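Local coordinates for protein agmatine ureohydrolase (Thermoplasma volcanium GSS1, PDB 3PZL) that probably hydrolyses agmatine to putrescine and urea, as a member of the arginase family that binds two manganese ions per subunit, at residues G114-M119 with Q291-S296; K24-V29 with G63-L68; V38-P43 with S105-V110; G129-L134 with V138-V143; G88-E91 with E97-I100. All coordinates share one frame; numbering follows the deposited sequence.

Contact 1 of 5, residues G114-M119 with Q291-S296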
# COMPACT_ATOMS: atom_id res chain seq x y z
N GLY B 114 -33.66 24.44 -15.16
CA GLY B 114 -34.31 23.13 -15.27
C GLY B 114 -33.34 21.99 -15.50
O GLY B 114 -33.69 20.96 -16.07
N LYS B 115 -32.10 22.21 -15.08
CA LYS B 115 -31.06 21.23 -15.20
C LYS B 115 -30.99 20.46 -13.90
O LYS B 115 -31.58 20.88 -12.91
CB LYS B 115 -29.73 21.93 -15.49
CG LYS B 115 -29.56 22.29 -16.93
CD LYS B 115 -28.76 23.54 -17.11
CE LYS B 115 -28.36 23.72 -18.56
NZ LYS B 115 -29.44 23.34 -19.51
N ILE B 116 -30.29 19.34 -13.90
CA ILE B 116 -30.13 18.51 -12.69
C ILE B 116 -28.69 18.43 -12.19
O ILE B 116 -27.84 17.78 -12.83
CB ILE B 116 -30.73 17.14 -12.88
CG1 ILE B 116 -32.24 17.28 -12.91
CG2 ILE B 116 -30.41 16.25 -11.72
CD1 ILE B 116 -32.92 16.11 -13.44
N PRO B 117 -28.40 19.09 -11.06
CA PRO B 117 -27.06 19.15 -10.51
C PRO B 117 -26.62 17.81 -9.88
O PRO B 117 -27.35 17.26 -9.07
CB PRO B 117 -27.16 20.25 -9.43
CG PRO B 117 -28.59 20.29 -9.07
CD PRO B 117 -29.33 19.99 -10.34
N ILE B 118 -25.45 17.31 -10.28
CA ILE B 118 -24.87 16.14 -9.64
C ILE B 118 -23.57 16.56 -8.99
O ILE B 118 -22.55 16.74 -9.67
CB ILE B 118 -24.61 15.00 -10.63
CG1 ILE B 118 -25.92 14.61 -11.33
CG2 ILE B 118 -23.98 13.81 -9.92
CD1 ILE B 118 -25.72 13.60 -12.38
N MSE B 119 -23.59 16.72 -7.68
CA MSE B 119 -22.44 17.25 -7.01
C MSE B 119 -21.54 16.16 -6.43
O MSE B 119 -21.90 15.45 -5.52
CB MSE B 119 -22.87 18.23 -5.96
CG MSE B 119 -21.74 18.76 -5.17
SE MSE B 119 -22.43 20.08 -3.92
CE MSE B 119 -23.71 18.98 -2.90
N GLN B 291 -24.09 6.51 -12.52
CA GLN B 291 -24.68 6.01 -13.75
C GLN B 291 -26.10 5.62 -13.46
O GLN B 291 -27.02 5.96 -14.21
CB GLN B 291 -23.92 4.79 -14.27
CG GLN B 291 -22.65 5.12 -15.01
CD GLN B 291 -22.24 4.01 -15.95
OE1 GLN B 291 -22.38 2.81 -15.65
NE2 GLN B 291 -21.74 4.41 -17.11
N VAL B 292 -26.28 4.92 -12.34
CA VAL B 292 -27.58 4.42 -11.94
C VAL B 292 -28.61 5.54 -11.78
O VAL B 292 -29.77 5.39 -12.17
CB VAL B 292 -27.46 3.56 -10.66
CG1 VAL B 292 -28.79 3.45 -9.92
CG2 VAL B 292 -26.96 2.21 -11.02
N PHE B 293 -28.21 6.66 -11.19
CA PHE B 293 -29.13 7.75 -11.05
C PHE B 293 -29.60 8.29 -12.39
O PHE B 293 -30.81 8.38 -12.64
CB PHE B 293 -28.50 8.86 -10.26
CG PHE B 293 -29.29 10.11 -10.24
CD1 PHE B 293 -30.24 10.33 -9.27
CD2 PHE B 293 -29.09 11.08 -11.19
CE1 PHE B 293 -30.96 11.50 -9.24
CE2 PHE B 293 -29.82 12.25 -11.17
CZ PHE B 293 -30.75 12.47 -10.19
N ILE B 294 -28.65 8.62 -13.27
CA ILE B 294 -28.99 9.18 -14.56
C ILE B 294 -29.80 8.17 -15.38
O ILE B 294 -30.88 8.50 -15.87
CB ILE B 294 -27.71 9.68 -15.34
CG1 ILE B 294 -27.07 10.86 -14.62
CG2 ILE B 294 -28.03 10.07 -16.75
CD1 ILE B 294 -25.76 11.23 -15.20
N ALA B 295 -29.29 6.94 -15.50
CA ALA B 295 -29.90 5.93 -16.34
C ALA B 295 -31.31 5.62 -15.91
O ALA B 295 -32.22 5.61 -16.73
CB ALA B 295 -29.03 4.64 -16.42
N SER B 296 -31.53 5.35 -14.63
CA SER B 296 -32.86 4.96 -14.20
C SER B 296 -33.85 6.11 -14.34
O SER B 296 -35.05 5.90 -14.53
CB SER B 296 -32.86 4.47 -12.76
OG SER B 296 -32.59 5.55 -11.91
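I116 and I118 each turn CG1 beside the backbone N and leave CG2 anti to it (chi1 -58° in I118), yet from this shared setting they meet helix 281-303 by different branches. I116 offers CG2, which lies near the plane of the F293 ring at its edge, 4.1 Å from F293 CE2 and as close to CZ. I118 uses the end of its longer branch: its CD1 meets I294 CD1 at 3.7 Å and also lies against I294 CG1, the two side chains crossing at about a right angle. I118 CD1 also reaches F293 obliquely, 4.4 Å from its CD2. F293 itself holds CG anti to its backbone N (chi1 171°), which sends the ring from the helix toward the strand, and I294 CG1 borders that ring in its plane. A further ring, F268 of strand 265-271, stacks on F293. All four touching residues are buried and the contact is purely apolar. Between the two isoleucines, P117 points the other way, onto V110 and M111 of helix 96-112, so this strand is covered by helices on both faces. The short strand and helix segments run antiparallel, 166° apart, with their axes 11.3 Å from each other. Such a helix laid against a central parallel sheet is the pattern of the three-layer alpha/beta/alpha arginase fold.

Contact 2 of 5, residues K24-V29 with G63-L68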
# COMPACT_ATOMS: atom_id res chain seq x y z
N LYS B 24 -11.99 14.35 -17.82
CA LYS B 24 -13.36 14.47 -17.30
C LYS B 24 -14.19 13.17 -17.36
O LYS B 24 -13.69 12.12 -17.71
CB LYS B 24 -14.09 15.59 -18.03
CG LYS B 24 -14.24 15.34 -19.54
CD LYS B 24 -15.22 16.33 -20.15
CE LYS B 24 -15.33 16.11 -21.66
NZ LYS B 24 -16.31 17.12 -22.28
N ILE B 25 -15.45 13.25 -16.99
CA ILE B 25 -16.31 12.10 -17.12
C ILE B 25 -16.54 11.77 -18.59
O ILE B 25 -17.04 12.59 -19.35
CB ILE B 25 -17.62 12.32 -16.39
CG1 ILE B 25 -17.33 12.35 -14.89
CG2 ILE B 25 -18.62 11.21 -16.79
CD1 ILE B 25 -18.55 12.21 -14.00
N ALA B 26 -16.18 10.56 -18.98
CA ALA B 26 -16.07 10.24 -20.39
C ALA B 26 -17.34 10.52 -21.17
O ALA B 26 -17.28 10.80 -22.36
CB ALA B 26 -15.62 8.81 -20.57
N ASP B 27 -18.49 10.44 -20.51
CA ASP B 27 -19.76 10.59 -21.20
C ASP B 27 -20.26 12.01 -21.11
O ASP B 27 -21.19 12.40 -21.83
CB ASP B 27 -20.80 9.55 -20.73
CG ASP B 27 -20.34 8.08 -21.00
OD1 ASP B 27 -19.53 7.84 -21.93
OD2 ASP B 27 -20.79 7.15 -20.27
N ALA B 28 -19.65 12.81 -20.25
CA ALA B 28 -20.04 14.22 -20.14
C ALA B 28 -19.60 14.99 -21.38
O ALA B 28 -18.63 15.76 -21.34
CB ALA B 28 -19.46 14.84 -18.91
N VAL B 29 -20.34 14.78 -22.47
CA VAL B 29 -19.98 15.28 -23.79
C VAL B 29 -20.49 16.69 -24.10
O VAL B 29 -19.90 17.41 -24.89
CB VAL B 29 -20.39 14.26 -24.88
CG1 VAL B 29 -20.32 14.88 -26.27
CG2 VAL B 29 -19.44 13.10 -24.83
N GLY B 63 -11.58 9.12 -12.98
CA GLY B 63 -10.61 8.12 -13.39
C GLY B 63 -11.18 6.73 -13.47
O GLY B 63 -10.80 5.98 -14.38
N ALA B 64 -12.07 6.37 -12.54
CA ALA B 64 -12.72 5.06 -12.53
C ALA B 64 -13.76 4.95 -13.64
O ALA B 64 -14.05 3.85 -14.14
CB ALA B 64 -13.38 4.84 -11.25
N TYR B 65 -14.33 6.09 -14.05
CA TYR B 65 -15.42 6.04 -14.98
C TYR B 65 -14.98 5.39 -16.29
O TYR B 65 -15.79 4.77 -16.96
CB TYR B 65 -15.98 7.42 -15.25
CG TYR B 65 -17.35 7.41 -15.91
CD1 TYR B 65 -18.53 7.56 -15.15
CD2 TYR B 65 -17.47 7.27 -17.27
CE1 TYR B 65 -19.79 7.57 -15.76
CE2 TYR B 65 -18.71 7.28 -17.89
CZ TYR B 65 -19.87 7.42 -17.14
OH TYR B 65 -21.06 7.42 -17.80
N VAL B 66 -13.70 5.49 -16.62
CA VAL B 66 -13.20 4.94 -17.86
C VAL B 66 -13.45 3.43 -17.95
O VAL B 66 -13.69 2.91 -19.04
CB VAL B 66 -11.67 5.31 -18.12
CG1 VAL B 66 -11.46 6.83 -18.16
CG2 VAL B 66 -10.74 4.70 -17.08
N ASN B 67 -13.43 2.76 -16.80
CA ASN B 67 -13.74 1.33 -16.73
C ASN B 67 -15.22 0.96 -16.99
O ASN B 67 -15.54 -0.21 -17.24
CB ASN B 67 -13.26 0.72 -15.42
CG ASN B 67 -13.29 -0.79 -15.45
OD1 ASN B 67 -12.90 -1.41 -16.46
ND2 ASN B 67 -13.77 -1.40 -14.36
N LEU B 68 -16.12 1.94 -16.97
CA LEU B 68 -17.54 1.68 -17.15
C LEU B 68 -17.93 1.81 -18.60
O LEU B 68 -17.34 2.58 -19.35
CB LEU B 68 -18.38 2.67 -16.31
CG LEU B 68 -18.18 2.68 -14.80
CD1 LEU B 68 -18.78 3.89 -14.20
CD2 LEU B 68 -18.71 1.42 -14.12
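The ring of Y65, on helix 57-65, is received by I25, A26 and D27, which lie in the type I beta turn from I25 to A28. Each of the three approaches it differently. I25 comes over a face: its CG2, the branch anti to the backbone N, sits 3.8 Å from the ring centroid and only 4° off the normal, a well-centred CH-pi contact. A26 approaches obliquely with its backbone N, 3.9 Å from Y65 CD2, and its CB packs beside the same carbon. D27 comes to the edge, where OD2 lies in the ring plane and accepts a hydrogen bond from Y65 OH at 2.5 Å; the carboxylate stands nearly upright to the ring, the two planes 84° apart. Both residues have further partners: Q291 NE2 of helix 281-303 also bonds to Y65 OH, and S70 OG bonds to the other carboxylate oxygen, D27 OD1. Replacing Y65 by a leucine would probably leave the buried carboxylate of D27 without its hydroxyl donor and I25 CG2 without the flat surface beneath it. The neighbouring A64 and V66 pack on Y50 of the second subunit, so this join between loop and helix borders a subunit interface. The loop is also closed on itself, because K24, just before the turn, reaches across it and its NZ bonds to A28 O at 2.8 Å, in the carbonyl plane, with a C=O...N angle of 157°.

Contact 3 of 5, residues V38-P43 with S105-V110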
# COMPACT_ATOMS: atom_id res chain seq x y z
N VAL B 38 -25.72 18.05 -14.94
CA VAL B 38 -24.52 18.82 -14.83
C VAL B 38 -23.74 18.34 -13.61
O VAL B 38 -24.14 18.53 -12.45
CB VAL B 38 -24.86 20.30 -14.72
CG1 VAL B 38 -23.60 21.12 -14.68
CG2 VAL B 38 -25.69 20.70 -15.90
N VAL B 39 -22.62 17.69 -13.91
CA VAL B 39 -21.76 17.06 -12.92
C VAL B 39 -20.64 18.03 -12.60
O VAL B 39 -20.03 18.59 -13.52
CB VAL B 39 -21.14 15.77 -13.48
CG1 VAL B 39 -19.96 15.33 -12.66
CG2 VAL B 39 -22.20 14.69 -13.58
N PHE B 40 -20.39 18.22 -11.31
CA PHE B 40 -19.34 19.12 -10.87
C PHE B 40 -18.75 18.69 -9.54
O PHE B 40 -19.42 18.14 -8.69
CB PHE B 40 -19.84 20.58 -10.82
CG PHE B 40 -20.98 20.81 -9.88
CD1 PHE B 40 -22.29 20.71 -10.31
CD2 PHE B 40 -20.74 21.14 -8.55
CE1 PHE B 40 -23.34 20.92 -9.43
CE2 PHE B 40 -21.78 21.35 -7.68
CZ PHE B 40 -23.08 21.25 -8.11
N GLY B 41 -17.46 18.97 -9.39
CA GLY B 41 -16.74 18.60 -8.20
C GLY B 41 -16.49 19.76 -7.28
O GLY B 41 -16.29 20.89 -7.71
N ILE B 42 -16.49 19.45 -5.99
CA ILE B 42 -16.16 20.41 -4.96
C ILE B 42 -15.15 19.75 -4.01
O ILE B 42 -15.52 18.93 -3.19
CB ILE B 42 -17.46 20.88 -4.28
CG1 ILE B 42 -18.16 21.87 -5.22
CG2 ILE B 42 -17.22 21.51 -2.89
CD1 ILE B 42 -19.58 22.05 -4.95
N PRO B 43 -13.86 20.06 -4.16
CA PRO B 43 -12.82 19.38 -3.41
C PRO B 43 -12.58 19.99 -2.04
O PRO B 43 -11.56 20.65 -1.82
CB PRO B 43 -11.58 19.56 -4.30
CG PRO B 43 -11.94 20.60 -5.30
CD PRO B 43 -13.31 21.08 -5.05
N SER B 105 -25.33 29.00 -4.70
CA SER B 105 -25.46 29.72 -5.98
C SER B 105 -25.44 28.76 -7.17
O SER B 105 -26.25 28.87 -8.10
CB SER B 105 -24.32 30.74 -6.15
OG SER B 105 -24.10 31.48 -4.95
N VAL B 106 -24.49 27.83 -7.15
CA VAL B 106 -24.33 26.89 -8.24
C VAL B 106 -25.54 25.96 -8.34
O VAL B 106 -26.01 25.66 -9.45
CB VAL B 106 -23.02 26.11 -8.08
CG1 VAL B 106 -22.87 25.12 -9.22
CG2 VAL B 106 -21.81 27.09 -8.01
N VAL B 107 -26.05 25.53 -7.19
CA VAL B 107 -27.25 24.69 -7.14
C VAL B 107 -28.52 25.44 -7.62
O VAL B 107 -29.22 24.96 -8.54
CB VAL B 107 -27.42 24.01 -5.75
CG1 VAL B 107 -28.74 23.32 -5.62
CG2 VAL B 107 -26.33 22.96 -5.57
N SER B 108 -28.80 26.61 -7.01
CA SER B 108 -29.91 27.50 -7.46
C SER B 108 -29.87 27.69 -8.95
O SER B 108 -30.84 27.37 -9.65
CB SER B 108 -29.85 28.89 -6.81
OG SER B 108 -30.26 28.87 -5.45
N ALA B 109 -28.73 28.19 -9.44
CA ALA B 109 -28.52 28.49 -10.86
C ALA B 109 -28.92 27.31 -11.75
O ALA B 109 -29.76 27.46 -12.65
CB ALA B 109 -27.09 28.90 -11.11
N VAL B 110 -28.36 26.13 -11.47
CA VAL B 110 -28.59 24.95 -12.31
C VAL B 110 -30.05 24.48 -12.25
O VAL B 110 -30.59 24.01 -13.24
CB VAL B 110 -27.60 23.83 -11.92
CG1 VAL B 110 -27.87 22.52 -12.67
CG2 VAL B 110 -26.19 24.29 -12.18
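Three valines of helix 96-112 meet V38 and F40 of strand 37-42, and every touch is apolar. The aromatic part centres on F40, whose CG stands between the backbone N and the carbonyl carbon (chi1 61°), with the ring turned toward the helix. V106 lays CG1 over one face in a CH-pi contact, 4.2 Å from the F40 centroid, 16° off the normal and displaced toward the rim near CZ. V107 comes instead to the edge, its CG2 4.5 Å from F40 CZ and near the ring plane. I42 CD1, from the strand itself, also borders that ring in plane. The aliphatic part is simpler: V38 CB faces V110 CG1 at 4.3 Å, one turn of the helix further on. F20 of the third subunit meets the F40 ring with its plane inclined by about 60° and packs on V106 as well, so this layer extends into the subunit interface. Strand and helix run antiparallel, their short axes 11.2 Å apart. Helix 96-112 links the parallel strands 84-90 and 116-121, and strand 37-42 lies between these two in the sheet: the helix of a beta-alpha-beta crossover thus packs on the strand it passes over.

Contact 4 of 5, residues G129-L134 with V138-V143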
# COMPACT_ATOMS: atom_id res chain seq x y z
N GLY B 129 -25.28 23.59 1.38
CA GLY B 129 -25.43 24.56 0.32
C GLY B 129 -26.64 24.22 -0.49
O GLY B 129 -27.61 24.97 -0.52
N ALA B 130 -26.59 23.06 -1.13
CA ALA B 130 -27.66 22.59 -1.97
C ALA B 130 -29.04 22.65 -1.27
O ALA B 130 -30.04 23.00 -1.91
CB ALA B 130 -27.34 21.20 -2.48
N VAL B 131 -29.09 22.37 0.03
CA VAL B 131 -30.37 22.39 0.77
C VAL B 131 -30.98 23.79 0.90
O VAL B 131 -32.18 23.92 1.02
CB VAL B 131 -30.25 21.77 2.17
CG1 VAL B 131 -31.63 21.61 2.80
CG2 VAL B 131 -29.55 20.41 2.10
N ARG B 132 -30.15 24.83 0.87
CA ARG B 132 -30.63 26.22 0.94
C ARG B 132 -31.39 26.54 -0.33
O ARG B 132 -32.23 27.44 -0.33
CB ARG B 132 -29.48 27.22 1.08
CG ARG B 132 -28.79 27.28 2.43
CD ARG B 132 -27.56 28.18 2.35
NE ARG B 132 -26.77 28.22 3.58
CZ ARG B 132 -25.64 28.90 3.73
NH1 ARG B 132 -25.14 29.63 2.74
NH2 ARG B 132 -25.00 28.84 4.88
N ALA B 133 -31.10 25.83 -1.41
CA ALA B 133 -31.68 26.14 -2.69
C ALA B 133 -33.06 25.49 -2.96
O ALA B 133 -33.77 25.84 -3.92
CB ALA B 133 -30.69 25.86 -3.77
N LEU B 134 -33.44 24.57 -2.08
CA LEU B 134 -34.66 23.76 -2.25
C LEU B 134 -35.98 24.52 -2.15
O LEU B 134 -36.21 25.28 -1.21
CB LEU B 134 -34.67 22.59 -1.26
CG LEU B 134 -33.48 21.62 -1.33
CD1 LEU B 134 -33.72 20.50 -0.36
CD2 LEU B 134 -33.22 21.07 -2.75
N VAL B 138 -39.93 20.00 -2.20
CA VAL B 138 -38.82 19.06 -2.25
C VAL B 138 -38.52 18.52 -0.84
O VAL B 138 -38.39 19.29 0.09
CB VAL B 138 -37.53 19.72 -2.86
CG1 VAL B 138 -36.36 18.76 -2.87
CG2 VAL B 138 -37.79 20.21 -4.27
N ASP B 139 -38.41 17.21 -0.70
CA ASP B 139 -37.94 16.59 0.54
C ASP B 139 -36.52 16.05 0.35
O ASP B 139 -36.08 15.82 -0.78
CB ASP B 139 -38.86 15.45 0.96
CG ASP B 139 -40.22 15.94 1.49
OD1 ASP B 139 -41.08 15.08 1.83
OD2 ASP B 139 -40.45 17.17 1.59
N LEU B 140 -35.82 15.86 1.47
CA LEU B 140 -34.42 15.46 1.46
C LEU B 140 -34.29 14.01 1.90
O LEU B 140 -34.79 13.64 2.96
CB LEU B 140 -33.62 16.37 2.39
CG LEU B 140 -32.10 16.11 2.55
CD1 LEU B 140 -31.33 16.40 1.29
CD2 LEU B 140 -31.54 16.91 3.69
N VAL B 141 -33.62 13.20 1.07
CA VAL B 141 -33.40 11.79 1.40
C VAL B 141 -31.92 11.47 1.49
O VAL B 141 -31.21 11.49 0.48
CB VAL B 141 -34.05 10.81 0.41
CG1 VAL B 141 -33.94 9.41 0.95
CG2 VAL B 141 -35.54 11.15 0.17
N ILE B 142 -31.47 11.16 2.70
CA ILE B 142 -30.07 10.99 2.99
C ILE B 142 -29.68 9.52 3.27
O ILE B 142 -30.35 8.83 4.04
CB ILE B 142 -29.65 11.85 4.21
CG1 ILE B 142 -30.14 13.29 4.04
CG2 ILE B 142 -28.14 11.79 4.40
CD1 ILE B 142 -29.67 14.23 5.09
N VAL B 143 -28.60 9.07 2.62
CA VAL B 143 -28.00 7.78 2.94
C VAL B 143 -26.77 8.10 3.73
O VAL B 143 -25.93 8.85 3.27
CB VAL B 143 -27.55 7.03 1.71
CG1 VAL B 143 -26.65 5.85 2.11
CG2 VAL B 143 -28.76 6.58 0.89
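V131 and L134, towards the end of helix 126-132 and just beyond it, fold back onto V138 and L140 of the strand that follows, forming the helix-to-strand part of a beta-alpha-beta crossover in the arginase fold. The unit begins at strand 116-121 and ends at the parallel strand 138-143, with two other strands of the sheet between them. L134 provides the closer join. Its CG is anti to the carbonyl carbon (chi1 -58°), and both methyls touch the same branch of V138: CD2 lies 3.9 Å from V138 CG1 and CD1 4.0 Å from it. The fork of the leucine thus straddles a single methyl, and the two side chains cross at about a right angle. Further along the strand, V131 CG2 meets L140 CD2 at 4.3 Å. Y225 of strand 223-229 touches both L134 and L140, and A167 of helix 163-171 also packs on L140, so side chains from both sheet and helix pack round the contact. The metal site is near: the L140 side chain is about 7 Å from that of H124, a manganese ligand, and about 10 Å from a bound manganese ion. Within the segment 129-134, L134 N makes a weak bond to V131 O, at 3.4 Å.

Contact 5 of 5, residues G88-E91 with E97-I100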
# COMPACT_ATOMS: atom_id res chain seq x y z
N GLY B 88 -15.99 20.30 -14.24
CA GLY B 88 -14.73 20.22 -13.52
C GLY B 88 -14.85 20.53 -12.03
O GLY B 88 -15.84 20.20 -11.39
N ASP B 89 -13.82 21.12 -11.46
CA ASP B 89 -13.70 21.30 -10.02
C ASP B 89 -13.58 22.76 -9.63
O ASP B 89 -13.15 23.59 -10.43
CB ASP B 89 -12.46 20.57 -9.51
CG ASP B 89 -12.69 19.07 -9.26
OD1 ASP B 89 -13.71 18.48 -9.72
OD2 ASP B 89 -11.83 18.47 -8.58
N MSE B 90 -13.98 23.05 -8.40
CA MSE B 90 -13.93 24.40 -7.88
C MSE B 90 -12.59 24.52 -7.20
O MSE B 90 -12.04 23.51 -6.79
CB MSE B 90 -15.08 24.57 -6.88
CG MSE B 90 -15.01 25.77 -5.98
SE MSE B 90 -16.29 25.61 -4.49
CE MSE B 90 -15.68 27.13 -3.38
N GLU B 91 -12.06 25.74 -7.10
CA GLU B 91 -10.82 26.01 -6.32
C GLU B 91 -10.93 25.39 -4.94
O GLU B 91 -12.03 25.24 -4.38
CB GLU B 91 -10.57 27.52 -6.11
CG GLU B 91 -10.25 28.36 -7.35
CD GLU B 91 -10.82 29.81 -7.20
OE1 GLU B 91 -10.88 30.29 -6.04
OE2 GLU B 91 -11.20 30.46 -8.23
N GLU B 97 -17.91 28.15 5.25
CA GLU B 97 -18.95 29.10 4.86
C GLU B 97 -18.79 29.50 3.42
O GLU B 97 -19.75 29.48 2.67
CB GLU B 97 -18.97 30.35 5.74
CG GLU B 97 -19.60 30.18 7.13
CD GLU B 97 -18.71 30.79 8.26
OE1 GLU B 97 -17.89 31.72 7.98
OE2 GLU B 97 -18.81 30.33 9.43
N TYR B 98 -17.57 29.84 3.01
CA TYR B 98 -17.32 30.21 1.61
C TYR B 98 -17.71 29.15 0.57
O TYR B 98 -18.22 29.50 -0.51
CB TYR B 98 -15.87 30.64 1.40
CG TYR B 98 -15.56 31.01 -0.04
CD1 TYR B 98 -16.11 32.16 -0.62
CD2 TYR B 98 -14.71 30.21 -0.81
CE1 TYR B 98 -15.83 32.49 -1.95
CE2 TYR B 98 -14.42 30.54 -2.12
CZ TYR B 98 -14.97 31.68 -2.69
OH TYR B 98 -14.67 31.98 -4.01
N VAL B 99 -17.47 27.87 0.87
CA VAL B 99 -17.84 26.79 -0.05
C VAL B 99 -19.36 26.59 -0.08
O VAL B 99 -19.99 26.65 -1.14
CB VAL B 99 -17.10 25.47 0.28
CG1 VAL B 99 -17.73 24.31 -0.46
CG2 VAL B 99 -15.64 25.56 -0.10
N ILE B 100 -19.96 26.39 1.09
CA ILE B 100 -21.41 26.28 1.20
C ILE B 100 -22.16 27.40 0.48
O ILE B 100 -23.19 27.14 -0.14
CB ILE B 100 -21.86 26.25 2.66
CG1 ILE B 100 -21.30 25.03 3.35
CG2 ILE B 100 -23.37 26.18 2.75
CD1 ILE B 100 -21.66 24.99 4.80
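M90 and V99 hold the nearest pair of CA atoms, 9.1 Å apart, so the end of strand 84-90 and the first turns of helix 96-112 are joined by side chains rather than by backbone. M90, a selenomethionine here, spans most of that gap alone. Its CG is anti to the backbone N (chi1 165°) and the chain stays extended beyond, which carries the terminal methyl to the helix. There CE touches two consecutive residues, lying 3.6 Å from V99 CG2 and 3.8 Å from Y98 CE2. It approaches the Y98 ring obliquely, with CD2 a little further off, and the M90 side chain crosses both partners at a slant. V99 presents the branch beside its own backbone N, CG2, whereas Y98 turns its ring toward the strand from the more exposed side of the contact. With no polar atom taking part, the join rests on this one methyl: M90 and V99 are buried, and Y98 forms the outer border. V99 also touches I126 of helix 126-132. On the strand side, M90 is hydrogen-bonded through its backbone to G41 of strand 37-42, and D89 and M90 pair antiparallel with a strand of the third subunit, whose F20 packs on M90. The contact therefore sits where an edge strand of this chain's sheet, its crossover helix and the sheet of a neighbouring subunit come together.

In the fold
Contacts 1, 3, 4 and 5 pack helices on the same parallel sheet, whereas contact 2 fixes a loop to helix 57-65 near its edge. Contacts 3 and 5 share helix 96-112 and lie closest, with centres 9 Å apart; their strands 37-42 and 84-90 are neighbours, and both contacts touch the third subunit. Strand 116-121 of contact 1 flanks 37-42 on its other side, and contact 1 meets contact 2 through Q291. Along the chain, contact 5 falls between the segments of contact 3, and contact 4 between those of contact 1. Contacts 2 and 4 are furthest apart, centres 26 Å: contact 2 borders other subunits, whereas contact 4 touches none and lies near the manganese site.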